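Local coordinates for protein 2-keto acid:ferredoxin oxidoreductase subunit alpha (Pyrococcus furiosus, PDB 1YD7) that probably helps convert 2-oxoglutarate and CoA to succinyl-CoA and CO2, with reduction of ferredoxin, as the alpha subunit of a four-subunit enzyme, at residues Pro115-Asp120 against Ile168-Leu173; Ile68-Glu73 against Ile77-Gly82. All coordinates share one frame; numbering follows the deposited sequence.

Following the chain from the N terminus, contact 2 comes first and closes a short turn: strand 66-69, outermost of the parallel sheet within this chain, runs into a loop, and the chain folds back as helix 73-85, whose second turn lies beside that loop. Contact 1 closes a much longer excursion, from the inner strand 116-121 to helix 160-177, with part of the intervening chain not modelled. The two are in series, neither nested nor crossing, yet they share the six-stranded parallel sheet. Val117 faces helix 160-177, whereas Val116 and Ile118 of the same strand pack against Ala80 and Ile77 of helix 73-85. The contacts therefore tie helices on opposite faces to one sheet.

Contact 1: Pro115-Asp120 against Ile168-Leu173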
loop_
_atom_site.group_PDB
_atom_site.type_symbol
_atom_site.label_atom_id
_atom_site.label_comp_id
_atom_site.label_asym_id
_atom_site.label_seq_id
_atom_site.Cartn_x
_atom_site.Cartn_y
_atom_site.Cartn_z
ATOM N N PRO A 115 -1.944 10.210 -8.492
ATOM C CA PRO A 115 -2.286 9.422 -7.307
ATOM C C PRO A 115 -1.560 8.068 -7.245
ATOM O O PRO A 115 -1.718 7.226 -8.144
ATOM C CB PRO A 115 -3.811 9.209 -7.419
ATOM C CG PRO A 115 -4.275 9.992 -8.609
ATOM C CD PRO A 115 -3.090 10.354 -9.416
ATOM N N VAL A 116 -0.770 7.884 -6.190
ATOM C CA VAL A 116 -0.066 6.626 -5.917
ATOM C C VAL A 116 0.281 6.516 -4.427
ATOM O O VAL A 116 0.531 7.522 -3.798
ATOM C CB VAL A 116 1.186 6.483 -6.794
ATOM C CG1 VAL A 116 2.192 7.628 -6.570
ATOM C CG2 VAL A 116 1.867 5.105 -6.585
ATOM N N VAL A 117 0.257 5.298 -3.878
ATOM C CA VAL A 117 0.730 5.001 -2.490
ATOM C C VAL A 117 2.076 4.304 -2.525
ATOM O O VAL A 117 2.237 3.295 -3.198
ATOM C CB VAL A 117 -0.307 4.150 -1.749
ATOM C CG1 VAL A 117 0.153 3.738 -0.352
ATOM C CG2 VAL A 117 -1.586 4.926 -1.668
ATOM N N ILE A 118 3.064 4.873 -1.845
ATOM C CA ILE A 118 4.382 4.259 -1.733
ATOM C C ILE A 118 4.631 3.850 -0.280
ATOM O O ILE A 118 4.699 4.706 0.614
ATOM C CB ILE A 118 5.532 5.198 -2.160
ATOM C CG1 ILE A 118 5.440 5.575 -3.650
ATOM C CG2 ILE A 118 6.877 4.540 -1.849
ATOM C CD1 ILE A 118 4.746 6.900 -3.917
ATOM N N VAL A 119 4.775 2.540 -0.060
ATOM C CA VAL A 119 5.161 2.001 1.246
ATOM C C VAL A 119 6.662 2.009 1.310
ATOM O O VAL A 119 7.324 1.404 0.487
ATOM C CB VAL A 119 4.628 0.577 1.488
ATOM C CG1 VAL A 119 4.979 0.081 2.930
ATOM C CG2 VAL A 119 3.146 0.549 1.300
ATOM N N ASP A 120 7.192 2.774 2.248
ATOM C CA ASP A 120 8.615 2.802 2.526
ATOM C C ASP A 120 8.839 2.030 3.840
ATOM O O ASP A 120 8.353 2.447 4.886
ATOM C CB ASP A 120 9.056 4.257 2.668
ATOM C CG ASP A 120 10.547 4.415 2.967
ATOM O OD1 ASP A 120 11.365 3.501 2.709
ATOM O OD2 ASP A 120 10.894 5.503 3.464
ATOM N N ILE A 168 -5.690 2.754 4.445
ATOM C CA ILE A 168 -6.916 3.255 3.859
ATOM C C ILE A 168 -6.892 4.778 3.700
ATOM O O ILE A 168 -7.290 5.309 2.646
ATOM C CB ILE A 168 -8.145 2.796 4.652
ATOM C CG1 ILE A 168 -8.390 1.310 4.388
ATOM C CG2 ILE A 168 -9.385 3.603 4.258
ATOM C CD1 ILE A 168 -9.320 0.706 5.346
ATOM N N ARG A 169 -6.418 5.476 4.732
ATOM C CA ARG A 169 -6.322 6.908 4.674
ATOM C C ARG A 169 -5.347 7.344 3.581
ATOM O O ARG A 169 -5.598 8.349 2.923
ATOM C CB ARG A 169 -5.970 7.491 6.045
ATOM C CG ARG A 169 -5.817 9.013 6.074
ATOM C CD ARG A 169 -6.279 9.645 7.407
ATOM N NE ARG A 169 -5.693 9.026 8.602
ATOM C CZ ARG A 169 -6.372 8.346 9.540
ATOM N NH1 ARG A 169 -5.707 7.849 10.570
ATOM N NH2 ARG A 169 -7.693 8.133 9.471
ATOM N N ALA A 170 -4.259 6.592 3.361
ATOM C CA ALA A 170 -3.277 6.965 2.358
ATOM C C ALA A 170 -3.856 6.890 0.938
ATOM O O ALA A 170 -3.550 7.735 0.128
ATOM C CB ALA A 170 -2.043 6.114 2.454
ATOM N N PHE A 171 -4.658 5.866 0.647
ATOM C CA PHE A 171 -5.323 5.775 -0.644
ATOM C C PHE A 171 -6.321 6.931 -0.773
ATOM O O PHE A 171 -6.325 7.622 -1.801
ATOM C CB PHE A 171 -5.997 4.412 -0.866
ATOM C CG PHE A 171 -5.045 3.343 -1.281
ATOM C CD1 PHE A 171 -4.541 2.430 -0.351
ATOM C CD2 PHE A 171 -4.618 3.265 -2.584
ATOM C CE1 PHE A 171 -3.614 1.485 -0.713
ATOM C CE2 PHE A 171 -3.711 2.297 -2.969
ATOM C CZ PHE A 171 -3.203 1.392 -2.024
ATOM N N ASN A 172 -7.122 7.166 0.267
ATOM C CA ASN A 172 -8.083 8.274 0.239
ATOM C C ASN A 172 -7.427 9.611 0.008
ATOM O O ASN A 172 -7.945 10.381 -0.777
ATOM C CB ASN A 172 -8.972 8.337 1.474
ATOM C CG ASN A 172 -9.966 7.256 1.484
ATOM O OD1 ASN A 172 -10.160 6.628 0.459
ATOM N ND2 ASN A 172 -10.602 6.996 2.642
ATOM N N LEU A 173 -6.267 9.859 0.616
ATOM C CA LEU A 173 -5.555 11.137 0.410
ATOM C C LEU A 173 -4.958 11.254 -0.987
ATOM O O LEU A 173 -4.909 12.354 -1.519
ATOM C CB LEU A 173 -4.427 11.373 1.455
ATOM C CG LEU A 173 -4.899 11.504 2.925
ATOM C CD1 LEU A 173 -3.715 11.365 3.908
ATOM C CD2 LEU A 173 -5.681 12.806 3.181
#
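In the helix-on-sheet layer formed by strand 116-121 and helix 160-177, the buried Val117 meets Phe171 and Ala170. Val117 and Phe171 are the residues whose CA atoms come nearest, 6.4 Å apart. Val117 CG2 sits almost centrally over one face of the phenyl ring, 3.6 Å from its centroid and 13° off the ring normal. This is a CH-pi contact, and the methyl is shared by the whole ring: Phe171 CD2 and CE2 are nearest, each 3.6 Å from Val117 CG2, and the other four ring carbons lie little farther off. Val117 CB leans in beside it, 4.0 Å from Phe171 CZ, so the ring is met by the stem of the valine as well as by one branch.

The valine rotamer divides the work between its methyls. With CG1 anti to the backbone N (chi1 176°), CG2 goes to the ring, with Ala170 O 3.9 Å from Val117 CG2, and Val117 CG1 lies 4.3 Å from the Ala170 CB methyl. Within the alpha/beta fold of the thiamine diphosphate-binding family, helix 160-177 leads into strand 180-185, the parallel neighbour of strand 116-121, and Ala170 also touches Val181 there. Phe171 reaches further along the same layer to Ala33 and Ala36 of helix 25-36 and to Cys38, while Val117 rests beside Met91 of strand 90-95.

Contact 2: Ile68-Glu73 against Ile77-Gly82; sequences IQMEDE and IAAAIG
The Glu73 peptide carbonyl is the flat group of this contact, met at its oxygen by Ile77 N and CG2. Ile77 N donates to Glu73 O over 3.2 Å in a nearly straight bond (171° at the hydrogen). Beside this bond Ile77 CG2 lies 3.3 Å from Glu73 O, so the N-H and a methyl of Ile77 approach the oxygen side by side. With CG1 anti to the backbone N (chi1 178°), it is CG2 that is left near the preceding turn.

The bond is the i to i+4 link of the first turn of helix 73-85, which follows strand 66-69 in a strand-loop-helix connection of the parallel sheet. Asp72 occupies the N-cap, its OD1 making a weak hydrogen bond to Ile74 N. Met70, in the loop and present as selenomethionine, reaches the second turn at Ala79: with CG and SE extended (chi2 156°), Met70 SE lies 4.2 Å from Ala79 CB. Met70 also lies along Ala75 and Ser76, whereas the Glu73 side chain turns away to Thr94 and helix 98-102.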
loop_
_atom_site.group_PDB
_atom_site.type_symbol
_atom_site.label_atom_id
_atom_site.label_comp_id
_atom_site.label_asym_id
_atom_site.label_seq_id
_atom_site.Cartn_x
_atom_site.Cartn_y
_atom_site.Cartn_z
ATOM N N ILE A 68 3.280 -6.902 -10.343
ATOM C CA ILE A 68 4.383 -6.905 -11.269
ATOM C C ILE A 68 5.630 -6.969 -10.398
ATOM O O ILE A 68 5.769 -6.222 -9.437
ATOM C CB ILE A 68 4.363 -5.618 -12.172
ATOM C CG1 ILE A 68 3.140 -5.616 -13.082
ATOM C CG2 ILE A 68 5.615 -5.496 -13.036
ATOM C CD1 ILE A 68 2.864 -6.929 -13.789
ATOM N N GLN A 69 6.527 -7.882 -10.713
ATOM C CA GLN A 69 7.723 -8.049 -9.926
ATOM C C GLN A 69 8.878 -7.380 -10.648
ATOM O O GLN A 69 9.131 -7.667 -11.804
ATOM C CB GLN A 69 7.995 -9.535 -9.685
ATOM C CG GLN A 69 9.310 -9.783 -8.980
ATOM C CD GLN A 69 9.433 -11.185 -8.420
ATOM O OE1 GLN A 69 8.490 -11.984 -8.469
ATOM N NE2 GLN A 69 10.604 -11.490 -7.877
HETATM N N MSE A 70 9.572 -6.474 -9.976
HETATM C CA MSE A 70 10.669 -5.756 -10.599
HETATM C C MSE A 70 11.706 -5.438 -9.553
HETATM O O MSE A 70 11.380 -4.817 -8.547
HETATM C CB MSE A 70 10.159 -4.462 -11.228
HETATM C CG MSE A 70 10.007 -4.536 -12.734
HETATM SE SE MSE A 70 8.708 -3.245 -13.463
HETATM C CE MSE A 70 9.050 -3.711 -15.371
ATOM N N GLU A 71 12.950 -5.846 -9.799
ATOM C CA GLU A 71 14.021 -5.641 -8.829
ATOM C C GLU A 71 14.306 -4.171 -8.641
ATOM O O GLU A 71 14.342 -3.690 -7.511
ATOM C CB GLU A 71 15.311 -6.329 -9.261
ATOM C CG GLU A 71 15.213 -7.842 -9.317
ATOM C CD GLU A 71 16.442 -8.548 -8.745
ATOM O OE1 GLU A 71 16.948 -8.126 -7.673
ATOM O OE2 GLU A 71 16.885 -9.536 -9.363
ATOM N N ASP A 72 14.508 -3.463 -9.747
ATOM C CA ASP A 72 14.888 -2.060 -9.696
ATOM C C ASP A 72 13.765 -1.249 -9.058
ATOM O O ASP A 72 12.593 -1.403 -9.412
ATOM C CB ASP A 72 15.202 -1.541 -11.103
ATOM C CG ASP A 72 16.011 -0.253 -11.093
ATOM O OD1 ASP A 72 16.331 0.276 -10.002
ATOM O OD2 ASP A 72 16.339 0.235 -12.195
ATOM N N GLU A 73 14.130 -0.402 -8.101
ATOM C CA GLU A 73 13.166 0.444 -7.397
ATOM C C GLU A 73 12.604 1.520 -8.335
ATOM O O GLU A 73 11.417 1.815 -8.315
ATOM C CB GLU A 73 13.819 1.091 -6.165
ATOM C CG GLU A 73 14.210 0.099 -5.059
ATOM C CD GLU A 73 15.648 -0.476 -5.169
ATOM O OE1 GLU A 73 16.386 -0.183 -6.146
ATOM O OE2 GLU A 73 16.040 -1.240 -4.246
ATOM N N ILE A 77 8.388 1.982 -9.191
ATOM C CA ILE A 77 7.670 3.247 -9.049
ATOM C C ILE A 77 7.174 3.769 -10.409
ATOM O O ILE A 77 6.023 4.180 -10.514
ATOM C CB ILE A 77 8.506 4.348 -8.268
ATOM C CG1 ILE A 77 7.745 5.669 -8.189
ATOM C CG2 ILE A 77 9.832 4.650 -8.917
ATOM C CD1 ILE A 77 6.437 5.559 -7.461
ATOM N N ALA A 78 8.027 3.715 -11.443
ATOM C CA ALA A 78 7.635 4.154 -12.783
ATOM C C ALA A 78 6.439 3.347 -13.276
ATOM O O ALA A 78 5.484 3.908 -13.816
ATOM C CB ALA A 78 8.821 4.070 -13.763
ATOM N N ALA A 79 6.445 2.051 -12.971
ATOM C CA ALA A 79 5.349 1.162 -13.340
ATOM C C ALA A 79 4.060 1.487 -12.634
ATOM O O ALA A 79 2.983 1.421 -13.249
ATOM C CB ALA A 79 5.736 -0.277 -13.067
ATOM N N ALA A 80 4.143 1.789 -11.330
ATOM C CA ALA A 80 2.952 2.199 -10.575
ATOM C C ALA A 80 2.403 3.555 -11.082
ATOM O O ALA A 80 1.194 3.752 -11.153
ATOM C CB ALA A 80 3.273 2.268 -9.079
ATOM N N ILE A 81 3.296 4.469 -11.451
ATOM C CA ILE A 81 2.910 5.766 -12.084
ATOM C C ILE A 81 2.131 5.577 -13.402
ATOM O O ILE A 81 1.052 6.165 -13.575
ATOM C CB ILE A 81 4.161 6.710 -12.287
ATOM C CG1 ILE A 81 4.717 7.166 -10.932
ATOM C CG2 ILE A 81 3.812 7.975 -13.138
ATOM C CD1 ILE A 81 6.121 7.802 -11.021
ATOM N N GLY A 82 2.638 4.719 -14.297
ATOM C CA GLY A 82 1.963 4.442 -15.580
ATOM C C GLY A 82 0.608 3.771 -15.410
ATOM O O GLY A 82 -0.372 4.151 -16.046
#